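Side-chain contacts in aminopeptidase YwaD (Bacillus subtilis, PDB 6HC6), which removes N-terminal amino acids, among them arginine, lysine and leucine, from peptides by hydrolysis with the help of two zinc ions per subunit: residues K138-D143 with K147-S152; I174-K179 with A208-K213; K311-S316 with H377-D382; Y336-D341 with E392-E397. All blocks are in the same frame, centred on the assembly; numbering follows the deposited sequence.

Contact 1: residues K138-D143 with K147-S152; sequences KDFTAD and KIALIS
K147 and D143 meet through the lysine ammonium group, while F140 makes a separate apolar touch on strand 148-152, which begins just after K147. The K147 side chain leaves its backbone on the side of the loop; CG lies anti to the carbonyl carbon (chi1 -58°), and the chain runs extended to CE before bending at chi4 (61°). This bend brings K147 NZ to 2.6 Å from D143 O, a short hydrogen bond with the donor tilted 20° from the carbonyl plane. The same ammonium lies 3.3 Å from D143 OD1, a salt bridge whose hydrogen bond is weak, so the backbone oxygen is the nearer partner. The two side chains cross at about a right angle, and the methylenes also lie against the loop, K147 CD coming within 3.2 Å of D143 O.

F140 turns the rim of its ring to strand 148-152. A149 CB sits 3.8 Å from F140 CE1, and I151 CD1 is 4.0 Å from F140 CZ, both methyls near the ring plane. A165 touches the ring as well, so F140 bridges from the loop to the strand and to helix 158-167 of the PA domain. Y130 of the preceding strand touches both D143 and K147. With an alanine at K147, D143 O and the D143 carboxylate would probably lose their shared ammonium partner, leaving the loop end less firmly tied to the strand. One lysine thus serves a carbonyl and a carboxylate at the exposed end, whereas the ring-to-methyl contacts are purely apolar.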
loop_
_atom_site.group_PDB
_atom_site.type_symbol
_atom_site.label_atom_id
_atom_site.label_comp_id
_atom_site.label_asym_id
_atom_site.label_seq_id
_atom_site.Cartn_x
_atom_site.Cartn_y
_atom_site.Cartn_z
ATOM N N LYS A 138 30.871 -2.298 -10.005
ATOM C CA LYS A 138 32.143 -3.010 -9.903
ATOM C C LYS A 138 31.958 -4.515 -9.765
ATOM O O LYS A 138 32.896 -5.271 -10.044
ATOM C CB LYS A 138 32.950 -2.486 -8.709
ATOM C CG LYS A 138 32.403 -2.975 -7.368
ATOM C CD LYS A 138 32.868 -2.143 -6.178
ATOM C CE LYS A 138 32.135 -2.583 -4.912
ATOM N NZ LYS A 138 32.118 -4.081 -4.765
ATOM N N ASP A 139 30.776 -4.972 -9.348
ATOM C CA ASP A 139 30.537 -6.393 -9.113
ATOM C C ASP A 139 30.245 -7.177 -10.385
ATOM O O ASP A 139 30.109 -8.408 -10.320
ATOM C CB ASP A 139 29.369 -6.566 -8.142
ATOM C CG ASP A 139 29.675 -6.019 -6.759
ATOM O OD1 ASP A 139 30.852 -6.041 -6.346
ATOM O OD2 ASP A 139 28.737 -5.580 -6.077
ATOM N N PHE A 140 30.142 -6.512 -11.530
ATOM C CA PHE A 140 29.796 -7.168 -12.788
ATOM C C PHE A 140 31.022 -7.157 -13.691
ATOM O O PHE A 140 31.366 -6.120 -14.261
ATOM C CB PHE A 140 28.612 -6.482 -13.454
ATOM C CG PHE A 140 27.327 -6.633 -12.696
ATOM C CD1 PHE A 140 26.580 -7.792 -12.799
ATOM C CD2 PHE A 140 26.877 -5.627 -11.862
ATOM C CE1 PHE A 140 25.401 -7.939 -12.096
ATOM C CE2 PHE A 140 25.699 -5.773 -11.152
ATOM C CZ PHE A 140 24.961 -6.932 -11.272
ATOM N N THR A 141 31.685 -8.310 -13.803
ATOM C CA THR A 141 32.788 -8.475 -14.738
ATOM C C THR A 141 32.251 -8.824 -16.124
ATOM O O THR A 141 31.045 -8.996 -16.329
ATOM C CB THR A 141 33.746 -9.568 -14.261
ATOM O OG1 THR A 141 33.158 -10.846 -14.523
ATOM C CG2 THR A 141 34.023 -9.440 -12.768
ATOM N N ALA A 142 33.165 -8.954 -17.091
ATOM C CA ALA A 142 32.772 -9.407 -18.421
ATOM C C ALA A 142 32.057 -10.751 -18.364
ATOM O O ALA A 142 31.234 -11.058 -19.232
ATOM C CB ALA A 142 33.999 -9.492 -19.334
ATOM N N ASP A 143 32.342 -11.555 -17.337
ATOM C CA ASP A 143 31.713 -12.862 -17.170
ATOM C C ASP A 143 30.212 -12.776 -16.914
ATOM O O ASP A 143 29.532 -13.811 -16.957
ATOM C CB ASP A 143 32.401 -13.608 -16.024
ATOM C CG ASP A 143 31.994 -15.065 -15.947
ATOM O OD1 ASP A 143 32.370 -15.838 -16.855
ATOM O OD2 ASP A 143 31.302 -15.437 -14.974
ATOM N N LYS A 147 24.352 -14.224 -18.476
ATOM C CA LYS A 147 24.109 -15.050 -17.302
ATOM C C LYS A 147 23.006 -14.440 -16.446
ATOM O O LYS A 147 22.676 -13.257 -16.573
ATOM C CB LYS A 147 25.389 -15.216 -16.477
ATOM C CG LYS A 147 26.528 -15.844 -17.281
ATOM C CD LYS A 147 27.656 -16.312 -16.378
ATOM C CE LYS A 147 28.752 -17.018 -17.183
ATOM N NZ LYS A 147 29.373 -16.111 -18.196
ATOM N N ILE A 148 22.417 -15.261 -15.581
ATOM C CA ILE A 148 21.444 -14.743 -14.622
ATOM C C ILE A 148 22.209 -14.209 -13.423
ATOM O O ILE A 148 22.924 -14.959 -12.751
ATOM C CB ILE A 148 20.431 -15.814 -14.201
ATOM C CG1 ILE A 148 19.701 -16.369 -15.419
ATOM C CG2 ILE A 148 19.426 -15.224 -13.209
ATOM C CD1 ILE A 148 18.986 -17.697 -15.158
ATOM N N ALA A 149 22.063 -12.911 -13.162
ATOM C CA ALA A 149 22.759 -12.264 -12.057
ATOM C C ALA A 149 22.070 -12.609 -10.749
ATOM O O ALA A 149 20.870 -12.364 -10.588
ATOM C CB ALA A 149 22.799 -10.752 -12.259
ATOM N N LEU A 150 22.824 -13.173 -9.816
ATOM C CA LEU A 150 22.328 -13.480 -8.479
ATOM C C LEU A 150 22.889 -12.431 -7.527
ATOM O O LEU A 150 24.106 -12.346 -7.334
ATOM C CB LEU A 150 22.740 -14.896 -8.070
ATOM C CG LEU A 150 22.316 -15.382 -6.686
ATOM C CD1 LEU A 150 20.796 -15.491 -6.558
ATOM C CD2 LEU A 150 22.971 -16.730 -6.418
ATOM N N ILE A 151 22.003 -11.631 -6.940
ATOM C CA ILE A 151 22.368 -10.442 -6.185
ATOM C C ILE A 151 21.762 -10.553 -4.798
ATOM O O ILE A 151 20.566 -10.825 -4.658
ATOM C CB ILE A 151 21.867 -9.162 -6.882
ATOM C CG1 ILE A 151 22.255 -9.172 -8.365
ATOM C CG2 ILE A 151 22.413 -7.919 -6.184
ATOM C CD1 ILE A 151 21.776 -7.950 -9.131
ATOM N N SER A 152 22.576 -10.336 -3.780
ATOM C CA SER A 152 22.029 -10.244 -2.438
ATOM C C SER A 152 21.349 -8.898 -2.260
ATOM O O SER A 152 21.798 -7.881 -2.790
ATOM C CB SER A 152 23.122 -10.409 -1.388
ATOM O OG SER A 152 22.621 -10.102 -0.099
#

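Contact 2: residues I174-K179 with A208-K213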
loop_
_atom_site.group_PDB
_atom_site.type_symbol
_atom_site.label_atom_id
_atom_site.label_comp_id
_atom_site.label_asym_id
_atom_site.label_seq_id
_atom_site.Cartn_x
_atom_site.Cartn_y
_atom_site.Cartn_z
ATOM N N ILE A 174 18.083 -12.342 -10.187
ATOM C CA ILE A 174 17.489 -12.944 -8.999
ATOM C C ILE A 174 18.079 -12.222 -7.796
ATOM O O ILE A 174 19.298 -12.241 -7.586
ATOM C CB ILE A 174 17.766 -14.455 -8.935
ATOM C CG1 ILE A 174 17.277 -15.140 -10.218
ATOM C CG2 ILE A 174 17.149 -15.063 -7.687
ATOM C CD1 ILE A 174 17.661 -16.611 -10.326
ATOM N N ILE A 175 17.228 -11.561 -7.021
ATOM C CA ILE A 175 17.651 -10.876 -5.807
ATOM C C ILE A 175 17.154 -11.696 -4.630
ATOM O O ILE A 175 15.969 -12.032 -4.568
ATOM C CB ILE A 175 17.115 -9.433 -5.750
ATOM C CG1 ILE A 175 17.542 -8.665 -7.003
ATOM C CG2 ILE A 175 17.617 -8.741 -4.498
ATOM C CD1 ILE A 175 16.973 -7.249 -7.115
ATOM N N TYR A 176 18.050 -12.056 -3.716
ATOM C CA TYR A 176 17.639 -12.838 -2.560
ATOM C C TYR A 176 17.741 -12.015 -1.283
ATOM O O TYR A 176 18.652 -11.195 -1.120
ATOM C CB TYR A 176 18.442 -14.139 -2.437
ATOM C CG TYR A 176 19.923 -14.015 -2.215
ATOM C CD1 TYR A 176 20.800 -13.880 -3.293
ATOM C CD2 TYR A 176 20.461 -14.114 -0.942
ATOM C CE1 TYR A 176 22.177 -13.807 -3.093
ATOM C CE2 TYR A 176 21.836 -14.046 -0.738
ATOM C CZ TYR A 176 22.682 -13.889 -1.814
ATOM O OH TYR A 176 24.045 -13.819 -1.603
ATOM N N ASN A 177 16.785 -12.242 -0.388
ATOM C CA ASN A 177 16.704 -11.475 0.845
ATOM C C ASN A 177 17.961 -11.686 1.679
ATOM O O ASN A 177 18.564 -12.758 1.666
ATOM C CB ASN A 177 15.470 -11.896 1.639
ATOM C CG ASN A 177 14.880 -10.765 2.439
ATOM O OD1 ASN A 177 15.593 -9.873 2.900
ATOM N ND2 ASN A 177 13.564 -10.800 2.628
ATOM N N ASN A 178 18.374 -10.639 2.389
ATOM C CA ASN A 178 19.403 -10.767 3.412
ATOM C C ASN A 178 18.800 -10.942 4.795
ATOM O O ASN A 178 19.537 -10.996 5.781
ATOM C CB ASN A 178 20.337 -9.553 3.398
ATOM C CG ASN A 178 19.620 -8.251 3.733
ATOM O OD1 ASN A 178 18.402 -8.143 3.616
ATOM N ND2 ASN A 178 20.387 -7.257 4.155
ATOM N N LYS A 179 17.478 -11.026 4.881
ATOM C CA LYS A 179 16.757 -11.239 6.124
ATOM C C LYS A 179 15.895 -12.484 5.992
ATOM O O LYS A 179 15.394 -12.800 4.904
ATOM C CB LYS A 179 15.869 -10.028 6.468
ATOM C CG LYS A 179 16.637 -8.736 6.685
ATOM C CD LYS A 179 17.723 -8.941 7.720
ATOM C CE LYS A 179 18.527 -7.675 7.963
ATOM N NZ LYS A 179 19.658 -7.948 8.900
ATOM N N ALA A 208 21.777 -20.992 -1.173
ATOM C CA ALA A 208 21.996 -22.230 -1.906
ATOM C C ALA A 208 22.370 -21.946 -3.353
ATOM O O ALA A 208 23.308 -22.548 -3.886
ATOM C CB ALA A 208 20.750 -23.108 -1.840
ATOM N N LEU A 209 21.653 -21.018 -3.995
ATOM C CA LEU A 209 21.890 -20.712 -5.403
ATOM C C LEU A 209 23.302 -20.215 -5.665
ATOM O O LEU A 209 23.804 -20.380 -6.781
ATOM C CB LEU A 209 20.909 -19.652 -5.894
ATOM C CG LEU A 209 19.558 -20.084 -6.411
ATOM C CD1 LEU A 209 18.972 -18.922 -7.212
ATOM C CD2 LEU A 209 19.699 -21.370 -7.231
ATOM N N THR A 210 23.938 -19.554 -4.689
ATOM C CA THR A 210 25.306 -19.095 -4.915
ATOM C C THR A 210 26.261 -20.244 -5.186
ATOM O O THR A 210 27.384 -20.001 -5.637
ATOM C CB THR A 210 25.858 -18.290 -3.731
ATOM O OG1 THR A 210 26.012 -19.144 -2.589
ATOM C CG2 THR A 210 24.962 -17.110 -3.393
ATOM N N GLN A 211 25.852 -21.482 -4.925
ATOM C CA GLN A 211 26.711 -22.634 -5.146
ATOM C C GLN A 211 26.357 -23.419 -6.403
ATOM O O GLN A 211 27.033 -24.411 -6.696
ATOM C CB GLN A 211 26.666 -23.570 -3.932
ATOM C CG GLN A 211 26.808 -22.872 -2.593
ATOM C CD GLN A 211 28.131 -22.149 -2.456
ATOM O OE1 GLN A 211 29.188 -22.778 -2.389
ATOM N NE2 GLN A 211 28.082 -20.820 -2.414
ATOM N N GLN A 212 25.326 -23.014 -7.147
ATOM C CA GLN A 212 24.852 -23.773 -8.299
ATOM C C GLN A 212 25.359 -23.177 -9.606
ATOM O O GLN A 212 25.708 -22.000 -9.689
ATOM C CB GLN A 212 23.324 -23.834 -8.338
ATOM C CG GLN A 212 22.659 -24.200 -7.017
ATOM C CD GLN A 212 23.164 -25.490 -6.433
ATOM O OE1 GLN A 212 23.538 -26.413 -7.161
ATOM N NE2 GLN A 212 23.184 -25.567 -5.107
ATOM N N LYS A 213 25.382 -24.018 -10.642
ATOM C CA LYS A 213 25.920 -23.594 -11.928
ATOM C C LYS A 213 24.916 -22.773 -12.737
ATOM O O LYS A 213 25.293 -21.776 -13.360
ATOM C CB LYS A 213 26.376 -24.815 -12.724
ATOM C CG LYS A 213 27.540 -25.556 -12.078
ATOM C CD LYS A 213 28.825 -24.767 -12.197
ATOM C CE LYS A 213 30.027 -25.662 -11.957
ATOM N NZ LYS A 213 29.804 -26.550 -10.775
#
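This is a small apolar contact in the PA domain, between strand 172-176 and the last part of helix 203-209 with the turn that follows, with no hydrogen bond between the two segments. I174 and L209 supply its buried half. Their methyl groups meet end to end, I174 CD1 lying 4.1 Å from L209 CD1, and the side chains cross at about a right angle. I201 of the neighbouring strand touches both residues and extends the apolar patch.

Nearer the surface, Y176 reaches T210 with its phenolic end: T210 CG2 is 3.9 Å from Y176 OH and comes in obliquely to the ring. The tyrosine ring stands between its backbone N and carbonyl carbon (chi1 63°), and L150 and S152 of the adjacent strand pack against it. L209 to Q212 form a type I beta turn, with Q212 N bonded to L209 O at 3.1 Å. T210 occupies its second position. With OG1 placed between the backbone N and the carbonyl carbon (chi1 67°), its methyl is anti to the carbonyl carbon and available to the tyrosine. T210 OG1 also accepts from Q211 NE2 at 2.7 Å, the acceptor lying in the plane of the glutamine amide, and bonds to E207 O in the helix. A glycine in place of T210 would probably open a gap beside the tyrosine hydroxyl and leave the Q211 amide without its acceptor and E207 O without the threonine hydroxyl. The backbone carbonyl of T210 is bonded to N131, tying the turn to strand 125-131.

Contact 3: residues K311-S316 with H377-D382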
loop_
_atom_site.group_PDB
_atom_site.type_symbol
_atom_site.label_atom_id
_atom_site.label_comp_id
_atom_site.label_asym_id
_atom_site.label_seq_id
_atom_site.Cartn_x
_atom_site.Cartn_y
_atom_site.Cartn_z
ATOM N N LYS A 311 -11.392 22.792 -11.025
ATOM C CA LYS A 311 -12.417 23.297 -10.116
ATOM C C LYS A 311 -12.425 22.518 -8.808
ATOM O O LYS A 311 -12.456 23.104 -7.720
ATOM C CB LYS A 311 -13.785 23.203 -10.786
ATOM C CG LYS A 311 -14.346 24.518 -11.280
ATOM C CD LYS A 311 -15.538 24.262 -12.179
ATOM C CE LYS A 311 -16.633 25.278 -11.949
ATOM N NZ LYS A 311 -17.851 24.970 -12.755
ATOM N N GLU A 312 -12.424 21.186 -8.903
ATOM C CA GLU A 312 -12.406 20.345 -7.709
ATOM C C GLU A 312 -11.129 20.541 -6.900
ATOM O O GLU A 312 -11.155 20.494 -5.662
ATOM C CB GLU A 312 -12.545 18.875 -8.098
ATOM C CG GLU A 312 -13.906 18.465 -8.624
ATOM C CD GLU A 312 -13.883 17.050 -9.162
ATOM O OE1 GLU A 312 -14.519 16.165 -8.552
ATOM O OE2 GLU A 312 -13.207 16.825 -10.193
ATOM N N LEU A 313 -9.993 20.712 -7.579
ATOM C CA LEU A 313 -8.745 20.945 -6.862
ATOM C C LEU A 313 -8.816 22.227 -6.045
ATOM O O LEU A 313 -8.379 22.260 -4.890
ATOM C CB LEU A 313 -7.568 20.996 -7.841
ATOM C CG LEU A 313 -7.216 19.670 -8.521
ATOM C CD1 LEU A 313 -6.117 19.875 -9.555
ATOM C CD2 LEU A 313 -6.791 18.640 -7.477
ATOM N N LYS A 314 -9.358 23.297 -6.630
ATOM C CA LYS A 314 -9.498 24.542 -5.879
ATOM C C LYS A 314 -10.405 24.364 -4.668
ATOM O O LYS A 314 -10.170 24.974 -3.620
ATOM C CB LYS A 314 -10.023 25.652 -6.785
ATOM C CG LYS A 314 -9.111 25.957 -7.957
ATOM C CD LYS A 314 -7.654 26.032 -7.519
ATOM C CE LYS A 314 -6.711 25.879 -8.705
ATOM N NZ LYS A 314 -6.709 24.490 -9.246
ATOM N N ARG A 315 -11.446 23.528 -4.788
ATOM C CA ARG A 315 -12.352 23.286 -3.669
ATOM C C ARG A 315 -11.800 22.285 -2.665
ATOM O O ARG A 315 -12.390 22.130 -1.593
ATOM C CB ARG A 315 -13.717 22.752 -4.140
ATOM C CG ARG A 315 -14.438 23.526 -5.197
ATOM C CD ARG A 315 -15.900 23.076 -5.240
ATOM N NE ARG A 315 -16.165 21.895 -6.067
ATOM C CZ ARG A 315 -16.819 20.808 -5.652
ATOM N NH1 ARG A 315 -17.255 20.718 -4.408
ATOM N NH2 ARG A 315 -17.031 19.796 -6.485
ATOM N N SER A 316 -10.709 21.590 -2.988
ATOM C CA SER A 316 -10.245 20.488 -2.155
ATOM C C SER A 316 -9.575 21.016 -0.898
ATOM O O SER A 316 -8.630 21.806 -0.975
ATOM C CB SER A 316 -9.272 19.613 -2.932
ATOM O OG SER A 316 -9.928 18.935 -3.986
ATOM N N HIS A 377 -1.115 15.450 -1.454
ATOM C CA HIS A 377 -0.093 16.427 -1.087
ATOM C C HIS A 377 0.589 16.999 -2.324
ATOM O O HIS A 377 0.846 18.207 -2.399
ATOM C CB HIS A 377 0.938 15.774 -0.162
ATOM C CG HIS A 377 1.983 16.723 0.337
ATOM N ND1 HIS A 377 1.973 17.225 1.620
ATOM C CD2 HIS A 377 3.057 17.274 -0.276
ATOM C CE1 HIS A 377 2.998 18.046 1.777
ATOM N NE2 HIS A 377 3.675 18.089 0.644
ATOM N N GLU A 378 0.880 16.141 -3.313
ATOM C CA GLU A 378 1.531 16.605 -4.534
ATOM C C GLU A 378 0.661 17.597 -5.295
ATOM O O GLU A 378 1.189 18.490 -5.970
ATOM C CB GLU A 378 1.880 15.420 -5.426
ATOM C CG GLU A 378 2.991 14.544 -4.879
ATOM C CD GLU A 378 3.223 13.318 -5.739
ATOM O OE1 GLU A 378 2.248 12.580 -5.999
ATOM O OE2 GLU A 378 4.378 13.103 -6.165
ATOM N N ALA A 379 -0.662 17.463 -5.193
ATOM C CA ALA A 379 -1.601 18.375 -5.832
ATOM C C ALA A 379 -1.876 19.621 -5.000
ATOM O O ALA A 379 -2.682 20.463 -5.416
ATOM C CB ALA A 379 -2.920 17.656 -6.127
ATOM N N GLY A 380 -1.226 19.758 -3.848
ATOM C CA GLY A 380 -1.356 20.931 -3.011
ATOM C C GLY A 380 -2.448 20.864 -1.971
ATOM O O GLY A 380 -2.781 21.896 -1.376
ATOM N N ILE A 381 -3.022 19.692 -1.740
ATOM C CA ILE A 381 -4.129 19.520 -0.812
ATOM C C ILE A 381 -3.559 19.032 0.510
ATOM O O ILE A 381 -2.787 18.068 0.536
ATOM C CB ILE A 381 -5.160 18.524 -1.373
ATOM C CG1 ILE A 381 -5.718 19.027 -2.712
ATOM C CG2 ILE A 381 -6.265 18.265 -0.369
ATOM C CD1 ILE A 381 -6.246 17.884 -3.579
ATOM N N ASP A 382 -3.913 19.702 1.604
ATOM C CA ASP A 382 -3.506 19.244 2.932
ATOM C C ASP A 382 -3.881 17.781 3.126
ATOM O O ASP A 382 -5.047 17.410 2.988
ATOM C CB ASP A 382 -4.202 20.082 4.004
ATOM C CG ASP A 382 -3.752 21.524 4.017
ATOM O OD1 ASP A 382 -3.820 22.180 2.959
ATOM O OD2 ASP A 382 -3.390 22.009 5.108
#
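I381 holds CG1 anti to its carbonyl carbon (chi1 -60°), which directs CG1 toward S316, and the extended chi2 (156°) carries CD1 on to meet both S316 and L313; in L313, CG is likewise anti to the carbonyl carbon (chi1 -68°), and CD2 is the methyl turned to the partner segment. The isoleucine is the centre of the contact. I381 CD1 lies 3.5 Å from S316 CB, and I381 CG1 is 3.6 Å from that same carbon, so the end of the isoleucine chain rests along the serine methylene. L313 CD2 approaches I381 CD1 at 4.0 Å, the two side chains crossing at about a right angle, and it also reaches A379 CB at 4.2 Å.

In the M28 peptidase domain, the contact joins the passage from helix 310-315 into strand 316-322 to the chain leaving helix 373-378. That exit is a Schellman motif: G380, with positive phi, leaves the helix and turns the chain so that I381 faces S316 on the way into strand 382-389.

The hydroxyl of S316 takes another course. S316 OG gives a 2.6 Å hydrogen bond to E312 O, arriving from above the carbonyl plane, and is also bonded to Y246 OH. With these two partners occupying the hydroxyl, the serine offers the isoleucine chiefly its methylene, and a nominally polar residue takes part in an apolar joint between two helix-to-strand connections.

Contact 4: residues Y336-D341 with E392-E397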
loop_
_atom_site.group_PDB
_atom_site.type_symbol
_atom_site.label_atom_id
_atom_site.label_comp_id
_atom_site.label_asym_id
_atom_site.label_seq_id
_atom_site.Cartn_x
_atom_site.Cartn_y
_atom_site.Cartn_z
ATOM N N TYR A 336 0.564 7.865 14.768
ATOM C CA TYR A 336 1.304 8.857 14.006
ATOM C C TYR A 336 0.434 9.500 12.941
ATOM O O TYR A 336 -0.399 8.837 12.318
ATOM C CB TYR A 336 2.525 8.220 13.346
ATOM C CG TYR A 336 3.589 7.940 14.362
ATOM C CD1 TYR A 336 4.396 8.966 14.849
ATOM C CD2 TYR A 336 3.753 6.668 14.885
ATOM C CE1 TYR A 336 5.375 8.715 15.809
ATOM C CE2 TYR A 336 4.719 6.412 15.848
ATOM C CZ TYR A 336 5.527 7.434 16.297
ATOM O OH TYR A 336 6.481 7.179 17.257
ATOM N N VAL A 337 0.645 10.800 12.748
ATOM C CA VAL A 337 0.059 11.585 11.667
ATOM C C VAL A 337 1.212 11.940 10.735
ATOM O O VAL A 337 2.025 12.826 11.035
ATOM C CB VAL A 337 -0.651 12.838 12.193
ATOM C CG1 VAL A 337 -1.249 13.635 11.044
ATOM C CG2 VAL A 337 -1.727 12.463 13.181
ATOM N N ASN A 338 1.306 11.233 9.614
ATOM C CA ASN A 338 2.415 11.385 8.679
ATOM C C ASN A 338 2.067 12.419 7.614
ATOM O O ASN A 338 1.108 12.233 6.864
ATOM C CB ASN A 338 2.725 10.043 8.002
ATOM C CG ASN A 338 3.448 9.079 8.922
ATOM O OD1 ASN A 338 4.650 8.872 8.801
ATOM N ND2 ASN A 338 2.724 8.514 9.868
ATOM N N THR A 339 2.860 13.486 7.516
ATOM C CA THR A 339 2.771 14.382 6.373
ATOM C C THR A 339 4.034 14.253 5.534
ATOM O O THR A 339 5.102 13.898 6.043
ATOM C CB THR A 339 2.551 15.841 6.802
ATOM O OG1 THR A 339 3.701 16.318 7.508
ATOM C CG2 THR A 339 1.341 15.937 7.707
ATOM N N LEU A 340 3.900 14.498 4.225
ATOM C CA LEU A 340 5.009 14.204 3.319
ATOM C C LEU A 340 6.235 15.061 3.628
ATOM O O LEU A 340 7.370 14.636 3.382
ATOM C CB LEU A 340 4.560 14.388 1.869
ATOM C CG LEU A 340 5.553 14.045 0.762
ATOM C CD1 LEU A 340 5.862 12.542 0.763
ATOM C CD2 LEU A 340 5.035 14.514 -0.603
ATOM N N ASP A 341 6.035 16.250 4.191
ATOM C CA ASP A 341 7.133 17.127 4.575
ATOM C C ASP A 341 7.371 17.166 6.077
ATOM O O ASP A 341 8.280 17.873 6.531
ATOM C CB ASP A 341 6.879 18.547 4.057
ATOM C CG ASP A 341 5.480 19.051 4.383
ATOM O OD1 ASP A 341 4.817 18.469 5.270
ATOM O OD2 ASP A 341 5.044 20.033 3.744
ATOM N N GLU A 392 8.812 4.575 20.485
ATOM C CA GLU A 392 10.257 4.769 20.554
ATOM C C GLU A 392 10.825 5.096 19.181
ATOM O O GLU A 392 11.621 6.029 19.033
ATOM C CB GLU A 392 10.946 3.522 21.126
ATOM C CG GLU A 392 10.635 3.237 22.585
ATOM C CD GLU A 392 11.559 2.203 23.212
ATOM O OE1 GLU A 392 11.571 2.113 24.453
ATOM O OE2 GLU A 392 12.254 1.466 22.474
ATOM N N THR A 393 10.420 4.337 18.158
ATOM C CA THR A 393 11.121 4.325 16.883
ATOM C C THR A 393 10.241 4.556 15.669
ATOM O O THR A 393 10.782 4.629 14.561
ATOM C CB THR A 393 11.825 2.979 16.666
ATOM O OG1 THR A 393 10.817 1.970 16.491
ATOM C CG2 THR A 393 12.713 2.630 17.842
ATOM N N GLU A 394 8.921 4.627 15.827
ATOM C CA GLU A 394 7.932 4.720 14.754
ATOM C C GLU A 394 7.750 3.413 13.995
ATOM O O GLU A 394 6.950 3.379 13.052
ATOM C CB GLU A 394 8.261 5.805 13.719
ATOM C CG GLU A 394 8.154 7.232 14.193
ATOM C CD GLU A 394 8.146 8.200 13.026
ATOM O OE1 GLU A 394 9.037 9.073 12.969
ATOM O OE2 GLU A 394 7.257 8.064 12.152
ATOM N N GLU A 395 8.466 2.348 14.351
ATOM C CA GLU A 395 8.399 1.112 13.576
ATOM C C GLU A 395 7.009 0.492 13.641
ATOM O O GLU A 395 6.248 0.702 14.591
ATOM C CB GLU A 395 9.432 0.104 14.073
ATOM C CG GLU A 395 10.823 0.336 13.514
ATOM C CD GLU A 395 11.870 -0.513 14.200
ATOM O OE1 GLU A 395 12.691 -1.132 13.490
ATOM O OE2 GLU A 395 11.869 -0.551 15.452
ATOM N N VAL A 396 6.678 -0.276 12.603
ATOM C CA VAL A 396 5.408 -0.986 12.558
ATOM C C VAL A 396 5.624 -2.438 12.963
ATOM O O VAL A 396 6.747 -2.857 13.268
ATOM C CB VAL A 396 4.768 -0.883 11.162
ATOM C CG1 VAL A 396 4.376 0.547 10.877
ATOM C CG2 VAL A 396 5.722 -1.395 10.096
ATOM N N GLU A 397 4.545 -3.213 12.963
ATOM C CA GLU A 397 4.585 -4.568 13.465
ATOM C C GLU A 397 5.456 -5.445 12.571
ATOM O O GLU A 397 5.648 -5.150 11.386
ATOM C CB GLU A 397 3.173 -5.142 13.540
ATOM C CG GLU A 397 2.501 -5.301 12.185
ATOM C CD GLU A 397 1.709 -4.077 11.767
ATOM O OE1 GLU A 397 0.830 -4.227 10.890
ATOM O OE2 GLU A 397 1.963 -2.965 12.298
#
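E394 lies over one face of the Y336 ring in a CH-pi contact, which joins a loop following strand 382-389 to strand 334-339 in the mixed sheet of the M28 peptidase domain. The glutamate begins at a backbone position with positive phi, and its CA already lies 3.8 Å from Y336 CE2. From there E394 CB passes above the far end of the ring, 4.1 Å from Y336 CZ. CG, anti to the carbonyl carbon (chi1 -69°), makes the closest approach, 3.4 Å from Y336 CZ. The distance from E394 CG to the ring centroid is 3.8 Å, and the direction is 30° off the ring normal, so the methylene sits over the face but displaced toward the hydroxyl end.

Beyond CG the chain is extended and carries on across the ring. E394 CD comes to 4.0 Å from Y336 CE1; the carboxylate plane is tilted 28° from the ring, so the acid group lies over the face at a shallow angle. Its polar end finds a partner in the neighbouring edge strand, where E394 OE1 is hydrogen-bonded to T366 OG1. The tyrosine hydroxyl is in turn bonded to D390 O, at the start of the same loop. Both partners of the CH-pi contact are therefore held by polar bonds while the carbon parts overlap. On the same strand as Y336, the N338 side chain lies about 9 Å from that of D323, a zinc ligand. The other carboxylate oxygen, E394 OE2, ends its path above the rim of the ring, 4.0 Å from Y336 CD1.

How the contacts relate
Contacts 1 and 2 come first and in series, in the PA domain; contacts 3 and 4 come later, in the M28 peptidase domain, with their segments interleaved. Contacts 1 and 2 have centres 12 Å apart and share the PA-domain sheet, where strands 148-152 and 172-176 are neighbours; L150 of contact 1 also packs on T210 of contact 2. Contacts 3 and 4 have centres 24 Å apart; they meet where H377 packs on L340, and strand 382-389 runs beside 334-339 in the catalytic domain's sheet. Contacts 2 and 3 lie about 46 Å apart between centres, on opposite sides of the chain's centre, which reflects the separation of the PA domain from the zinc-bearing domain.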